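Local coordinates for multidrug resistance protein (Vibrio cholerae, PDB 1YC9) that probably forms the trimeric outer-membrane exit duct of a multidrug efflux system, through which toxic compounds leave the cell, at residues A150-V164 against L206-L220. The protein carries 1 engineered substitution. Sequence-based numbering, arbitrary orientation.
Sequences AYAELARLYANQETV and LLGIQESIQLQKNAL
Leu157 and Ile213 meet at the middle of an antiparallel coiled coil in the alpha-helical barrel of this outer membrane factor, where helices 117-183 and 189-223 form a hairpin. The axes of 150-164 and 206-220 come within 9.4 Å, their directions 158° apart, and packing is knobs-into-holes. Ile213 enters the hole formed by Leu154, Leu157, Tyr158 and Gln161, with CG1 3.6 Å from Leu157 CB. Its methyl CD1 lies over the centre of one face of the Tyr158 ring, a CH-pi contact 4.2 Å from the centroid, while CG2 touches CE1 of that ring. Leu154, its CG anti to the backbone N (chi1 -175°), brings CD2 to 3.6 Å from Leu220 CD1. Ile209, Gln161 and Gln216 are knobs too; Ile209 CG2 sits 3.5 Å from Leu157 O and its CD1 reaches Val164 CG2. Leu157 CD1 lies 3.7 Å from the backbone O of Ser212. The margins are looser and more polar: along one, Glu153 crosses Gln216 at about a right angle; along the other, the amide end of Gln161 crosses Gln210 likewise. On the side of 206-220 turned from 150-164, Glu211 forms salt bridges to Arg369 and Arg421 of a second subunit, tying the hairpin into the trimer. Near the Tyr158 ring plane, the extended Lys217 chain arrives at the edge and its NZ donates to Tyr158 OH at 2.9 Å.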
loop_
_atom_site.group_PDB
_atom_site.type_symbol
_atom_site.label_atom_id
_atom_site.label_comp_id
_atom_site.label_asym_id
_atom_site.label_seq_id
_atom_site.Cartn_x
_atom_site.Cartn_y
_atom_site.Cartn_z
ATOM N N ALA A 150 -15.409 13.200 4.999
ATOM C CA ALA A 150 -14.647 14.362 5.433
ATOM C C ALA A 150 -15.614 15.468 5.914
ATOM O O ALA A 150 -15.375 16.111 6.936
ATOM C CB ALA A 150 -13.705 14.820 4.366
ATOM N N TYR A 151 -16.770 15.551 5.251
ATOM C CA TYR A 151 -17.823 16.474 5.595
ATOM C C TYR A 151 -18.492 16.133 6.916
ATOM O O TYR A 151 -18.762 17.024 7.727
ATOM C CB TYR A 151 -18.832 16.549 4.446
ATOM C CG TYR A 151 -19.656 17.816 4.400
ATOM C CD1 TYR A 151 -19.112 19.009 3.954
ATOM C CD2 TYR A 151 -21.001 17.796 4.769
ATOM C CE1 TYR A 151 -19.866 20.172 3.897
ATOM C CE2 TYR A 151 -21.762 18.930 4.697
ATOM C CZ TYR A 151 -21.197 20.111 4.268
ATOM O OH TYR A 151 -21.959 21.222 4.214
ATOM N N ALA A 152 -18.711 14.843 7.157
ATOM C CA ALA A 152 -19.205 14.349 8.398
ATOM C C ALA A 152 -18.325 14.789 9.551
ATOM O O ALA A 152 -18.820 15.191 10.598
ATOM C CB ALA A 152 -19.323 12.840 8.397
ATOM N N GLU A 153 -17.017 14.712 9.328
ATOM C CA GLU A 153 -16.081 15.105 10.332
ATOM C C GLU A 153 -16.129 16.614 10.534
ATOM O O GLU A 153 -16.074 17.077 11.676
ATOM C CB GLU A 153 -14.683 14.654 9.931
ATOM C CG GLU A 153 -13.583 15.068 10.904
ATOM C CD GLU A 153 -13.725 14.550 12.318
ATOM O OE1 GLU A 153 -12.888 14.998 13.128
ATOM O OE2 GLU A 153 -14.639 13.769 12.717
ATOM N N LEU A 154 -16.219 17.366 9.442
ATOM C CA LEU A 154 -16.350 18.828 9.531
ATOM C C LEU A 154 -17.562 19.167 10.416
ATOM O O LEU A 154 -17.478 20.003 11.300
ATOM C CB LEU A 154 -16.484 19.458 8.154
ATOM C CG LEU A 154 -16.516 20.975 8.150
ATOM C CD1 LEU A 154 -15.169 21.530 8.648
ATOM C CD2 LEU A 154 -16.796 21.522 6.788
ATOM N N ALA A 155 -18.682 18.497 10.195
ATOM C CA ALA A 155 -19.910 18.761 10.964
ATOM C C ALA A 155 -19.723 18.450 12.444
ATOM O O ALA A 155 -20.251 19.193 13.327
ATOM C CB ALA A 155 -21.071 17.959 10.409
ATOM N N ARG A 156 -19.054 17.319 12.709
ATOM C CA ARG A 156 -18.761 16.873 14.044
ATOM C C ARG A 156 -17.904 17.920 14.743
ATOM O O ARG A 156 -18.125 18.209 15.928
ATOM C CB ARG A 156 -18.032 15.553 14.057
ATOM C CG ARG A 156 -17.954 14.876 15.407
ATOM C CD ARG A 156 -17.018 13.678 15.495
ATOM N NE ARG A 156 -15.644 14.099 15.306
ATOM C CZ ARG A 156 -14.868 14.629 16.240
ATOM N NH1 ARG A 156 -13.644 15.009 15.929
ATOM N NH2 ARG A 156 -15.295 14.804 17.473
ATOM N N LEU A 157 -16.926 18.440 14.017
ATOM C CA LEU A 157 -16.027 19.454 14.567
ATOM C C LEU A 157 -16.786 20.739 14.917
ATOM O O LEU A 157 -16.571 21.332 16.006
ATOM C CB LEU A 157 -14.870 19.719 13.622
ATOM C CG LEU A 157 -13.874 18.575 13.614
ATOM C CD1 LEU A 157 -12.940 18.748 12.398
ATOM C CD2 LEU A 157 -13.109 18.461 14.930
ATOM N N TYR A 158 -17.656 21.179 14.024
ATOM C CA TYR A 158 -18.462 22.388 14.260
ATOM C C TYR A 158 -19.391 22.177 15.450
ATOM O O TYR A 158 -19.547 23.082 16.256
ATOM C CB TYR A 158 -19.285 22.800 13.032
ATOM C CG TYR A 158 -18.650 23.807 12.145
ATOM C CD1 TYR A 158 -17.965 23.408 10.989
ATOM C CD2 TYR A 158 -18.723 25.158 12.424
ATOM C CE1 TYR A 158 -17.394 24.322 10.139
ATOM C CE2 TYR A 158 -18.121 26.118 11.553
ATOM C CZ TYR A 158 -17.466 25.675 10.409
ATOM O OH TYR A 158 -16.879 26.522 9.533
ATOM N N ALA A 159 -19.946 20.971 15.613
ATOM C CA ALA A 159 -20.761 20.673 16.789
ATOM C C ALA A 159 -19.957 20.745 18.088
ATOM O O ALA A 159 -20.435 21.295 19.084
ATOM C CB ALA A 159 -21.451 19.262 16.659
ATOM N N ASN A 160 -18.747 20.166 18.079
ATOM C CA ASN A 160 -17.873 20.250 19.228
ATOM C C ASN A 160 -17.459 21.711 19.487
ATOM O O ASN A 160 -17.401 22.118 20.636
ATOM C CB ASN A 160 -16.660 19.341 19.055
ATOM C CG ASN A 160 -16.947 17.921 19.465
ATOM O OD1 ASN A 160 -16.697 17.535 20.571
ATOM N ND2 ASN A 160 -17.505 17.130 18.550
ATOM N N GLN A 161 -17.274 22.501 18.425
ATOM C CA GLN A 161 -17.010 23.905 18.587
ATOM C C GLN A 161 -18.170 24.601 19.321
ATOM O O GLN A 161 -17.936 25.329 20.273
ATOM C CB GLN A 161 -16.735 24.570 17.271
ATOM C CG GLN A 161 -16.550 26.116 17.392
ATOM C CD GLN A 161 -16.386 26.798 16.064
ATOM O OE1 GLN A 161 -17.314 26.843 15.260
ATOM N NE2 GLN A 161 -15.235 27.350 15.840
ATOM N N GLU A 162 -19.413 24.342 18.922
ATOM C CA GLU A 162 -20.539 25.018 19.559
ATOM C C GLU A 162 -20.607 24.644 21.042
ATOM O O GLU A 162 -20.763 25.511 21.937
ATOM C CB GLU A 162 -21.832 24.638 18.857
ATOM C CG GLU A 162 -22.967 25.590 19.141
ATOM C CD GLU A 162 -24.130 25.356 18.203
ATOM O OE1 GLU A 162 -24.876 24.419 18.496
ATOM O OE2 GLU A 162 -24.283 26.091 17.187
ATOM N N THR A 163 -20.477 23.363 21.310
ATOM C CA THR A 163 -20.521 22.819 22.670
ATOM C C THR A 163 -19.426 23.368 23.598
ATOM O O THR A 163 -19.692 23.787 24.768
ATOM C CB THR A 163 -20.390 21.314 22.580
ATOM O OG1 THR A 163 -21.512 20.796 21.846
ATOM C CG2 THR A 163 -20.453 20.634 23.945
ATOM N N VAL A 164 -18.221 23.423 23.064
ATOM C CA VAL A 164 -17.075 23.869 23.860
ATOM C C VAL A 164 -17.108 25.414 24.031
ATOM O O VAL A 164 -16.803 25.929 25.112
ATOM C CB VAL A 164 -15.742 23.313 23.288
ATOM C CG1 VAL A 164 -14.513 23.943 23.970
ATOM C CG2 VAL A 164 -15.674 21.800 23.437
ATOM N N LEU A 206 -11.018 24.661 22.699
ATOM C CA LEU A 206 -11.665 25.367 21.634
ATOM C C LEU A 206 -10.728 25.782 20.489
ATOM O O LEU A 206 -11.095 25.665 19.284
ATOM C CB LEU A 206 -12.396 26.588 22.180
ATOM C CG LEU A 206 -13.193 27.424 21.189
ATOM C CD1 LEU A 206 -14.267 26.618 20.503
ATOM C CD2 LEU A 206 -13.798 28.699 21.852
ATOM N N LEU A 207 -9.514 26.217 20.846
ATOM C CA LEU A 207 -8.587 26.649 19.845
ATOM C C LEU A 207 -8.116 25.452 19.012
ATOM O O LEU A 207 -7.992 25.563 17.792
ATOM C CB LEU A 207 -7.403 27.357 20.482
ATOM C CG LEU A 207 -7.713 28.754 21.035
ATOM C CD1 LEU A 207 -6.456 29.265 21.690
ATOM C CD2 LEU A 207 -8.182 29.754 19.963
ATOM N N GLY A 208 -7.950 24.326 19.674
ATOM C CA GLY A 208 -7.585 23.079 19.021
ATOM C C GLY A 208 -8.691 22.641 18.066
ATOM O O GLY A 208 -8.392 22.247 16.954
ATOM N N ILE A 209 -9.948 22.711 18.498
ATOM C CA ILE A 209 -11.062 22.402 17.636
ATOM C C ILE A 209 -11.120 23.304 16.411
ATOM O O ILE A 209 -11.382 22.850 15.270
ATOM C CB ILE A 209 -12.366 22.454 18.384
ATOM C CG1 ILE A 209 -12.441 21.345 19.424
ATOM C CG2 ILE A 209 -13.508 22.291 17.434
ATOM C CD1 ILE A 209 -13.460 21.658 20.472
ATOM N N GLN A 210 -10.881 24.590 16.636
ATOM C CA GLN A 210 -10.900 25.544 15.555
ATOM C C GLN A 210 -9.789 25.284 14.528
ATOM O O GLN A 210 -10.022 25.414 13.350
ATOM C CB GLN A 210 -10.877 26.978 16.114
ATOM C CG GLN A 210 -12.222 27.292 16.787
ATOM C CD GLN A 210 -12.271 28.672 17.440
ATOM O OE1 GLN A 210 -11.240 29.224 17.783
ATOM N NE2 GLN A 210 -13.468 29.214 17.589
ATOM N N GLU A 211 -8.618 24.921 14.991
ATOM C CA GLU A 211 -7.556 24.459 14.126
ATOM C C GLU A 211 -8.021 23.258 13.311
ATOM O O GLU A 211 -7.879 23.287 12.098
ATOM C CB GLU A 211 -6.309 24.109 14.905
ATOM C CG GLU A 211 -5.139 23.698 14.030
ATOM C CD GLU A 211 -3.865 23.344 14.813
ATOM O OE1 GLU A 211 -3.695 23.734 16.014
ATOM O OE2 GLU A 211 -3.009 22.668 14.219
ATOM N N SER A 212 -8.528 22.227 13.976
ATOM C CA SER A 212 -9.064 21.037 13.291
ATOM C C SER A 212 -10.096 21.382 12.226
ATOM O O SER A 212 -10.096 20.804 11.131
ATOM C CB SER A 212 -9.663 20.062 14.289
ATOM O OG SER A 212 -8.707 19.636 15.228
ATOM N N ILE A 213 -10.976 22.323 12.522
ATOM C CA ILE A 213 -11.976 22.759 11.540
ATOM C C ILE A 213 -11.285 23.269 10.297
ATOM O O ILE A 213 -11.661 22.906 9.165
ATOM C CB ILE A 213 -12.948 23.816 12.133
ATOM C CG1 ILE A 213 -13.926 23.148 13.079
ATOM C CG2 ILE A 213 -13.687 24.586 11.006
ATOM C CD1 ILE A 213 -14.847 24.080 13.933
ATOM N N GLN A 214 -10.279 24.123 10.481
ATOM C CA GLN A 214 -9.588 24.667 9.338
ATOM C C GLN A 214 -8.797 23.604 8.571
ATOM O O GLN A 214 -8.818 23.609 7.350
ATOM C CB GLN A 214 -8.678 25.836 9.702
ATOM C CG GLN A 214 -7.959 26.434 8.504
ATOM C CD GLN A 214 -8.899 27.084 7.476
ATOM O OE1 GLN A 214 -8.829 26.768 6.263
ATOM N NE2 GLN A 214 -9.811 27.940 7.954
ATOM N N LEU A 215 -8.147 22.688 9.289
ATOM C CA LEU A 215 -7.496 21.567 8.667
ATOM C C LEU A 215 -8.467 20.712 7.878
ATOM O O LEU A 215 -8.151 20.256 6.784
ATOM C CB LEU A 215 -6.814 20.683 9.718
ATOM C CG LEU A 215 -5.626 21.326 10.431
ATOM C CD1 LEU A 215 -5.118 20.391 11.496
ATOM C CD2 LEU A 215 -4.492 21.754 9.436
ATOM N N GLN A 216 -9.645 20.517 8.420
ATOM C CA GLN A 216 -10.650 19.727 7.734
ATOM C C GLN A 216 -11.176 20.427 6.471
ATOM O O GLN A 216 -11.405 19.794 5.445
ATOM C CB GLN A 216 -11.792 19.421 8.653
ATOM C CG GLN A 216 -12.648 18.284 8.099
ATOM C CD GLN A 216 -11.954 16.906 8.139
ATOM O OE1 GLN A 216 -12.452 15.999 7.548
ATOM N NE2 GLN A 216 -10.818 16.776 8.826
ATOM N N LYS A 217 -11.290 21.741 6.509
ATOM C CA LYS A 217 -11.607 22.505 5.294
ATOM C C LYS A 217 -10.515 22.404 4.220
ATOM O O LYS A 217 -10.817 22.293 3.028
ATOM C CB LYS A 217 -11.834 23.977 5.590
ATOM C CG LYS A 217 -13.090 24.242 6.383
ATOM C CD LYS A 217 -13.114 25.706 6.846
ATOM C CE LYS A 217 -14.449 25.982 7.531
ATOM N NZ LYS A 217 -14.636 27.387 7.892
ATOM N N ASN A 218 -9.260 22.459 4.654
ATOM C CA ASN A 218 -8.152 22.253 3.770
ATOM C C ASN A 218 -8.295 20.866 3.099
ATOM O O ASN A 218 -8.074 20.754 1.892
ATOM C CB ASN A 218 -6.811 22.350 4.482
ATOM C CG ASN A 218 -6.504 23.756 5.027
ATOM O OD1 ASN A 218 -7.216 24.722 4.744
ATOM N ND2 ASN A 218 -5.482 23.845 5.823
ATOM N N ALA A 219 -8.662 19.845 3.866
ATOM C CA ALA A 219 -8.706 18.484 3.342
ATOM C C ALA A 219 -9.834 18.357 2.302
ATOM O O ALA A 219 -9.665 17.701 1.252
ATOM C CB ALA A 219 -8.872 17.464 4.453
ATOM N N LEU A 220 -10.967 18.955 2.629
ATOM C CA LEU A 220 -12.108 19.026 1.700
ATOM C C LEU A 220 -11.739 19.723 0.397
ATOM O O LEU A 220 -12.041 19.223 -0.677
ATOM C CB LEU A 220 -13.313 19.685 2.337
ATOM C CG LEU A 220 -14.129 18.856 3.325
ATOM C CD1 LEU A 220 -15.041 19.692 4.278
ATOM C CD2 LEU A 220 -14.999 17.798 2.571
#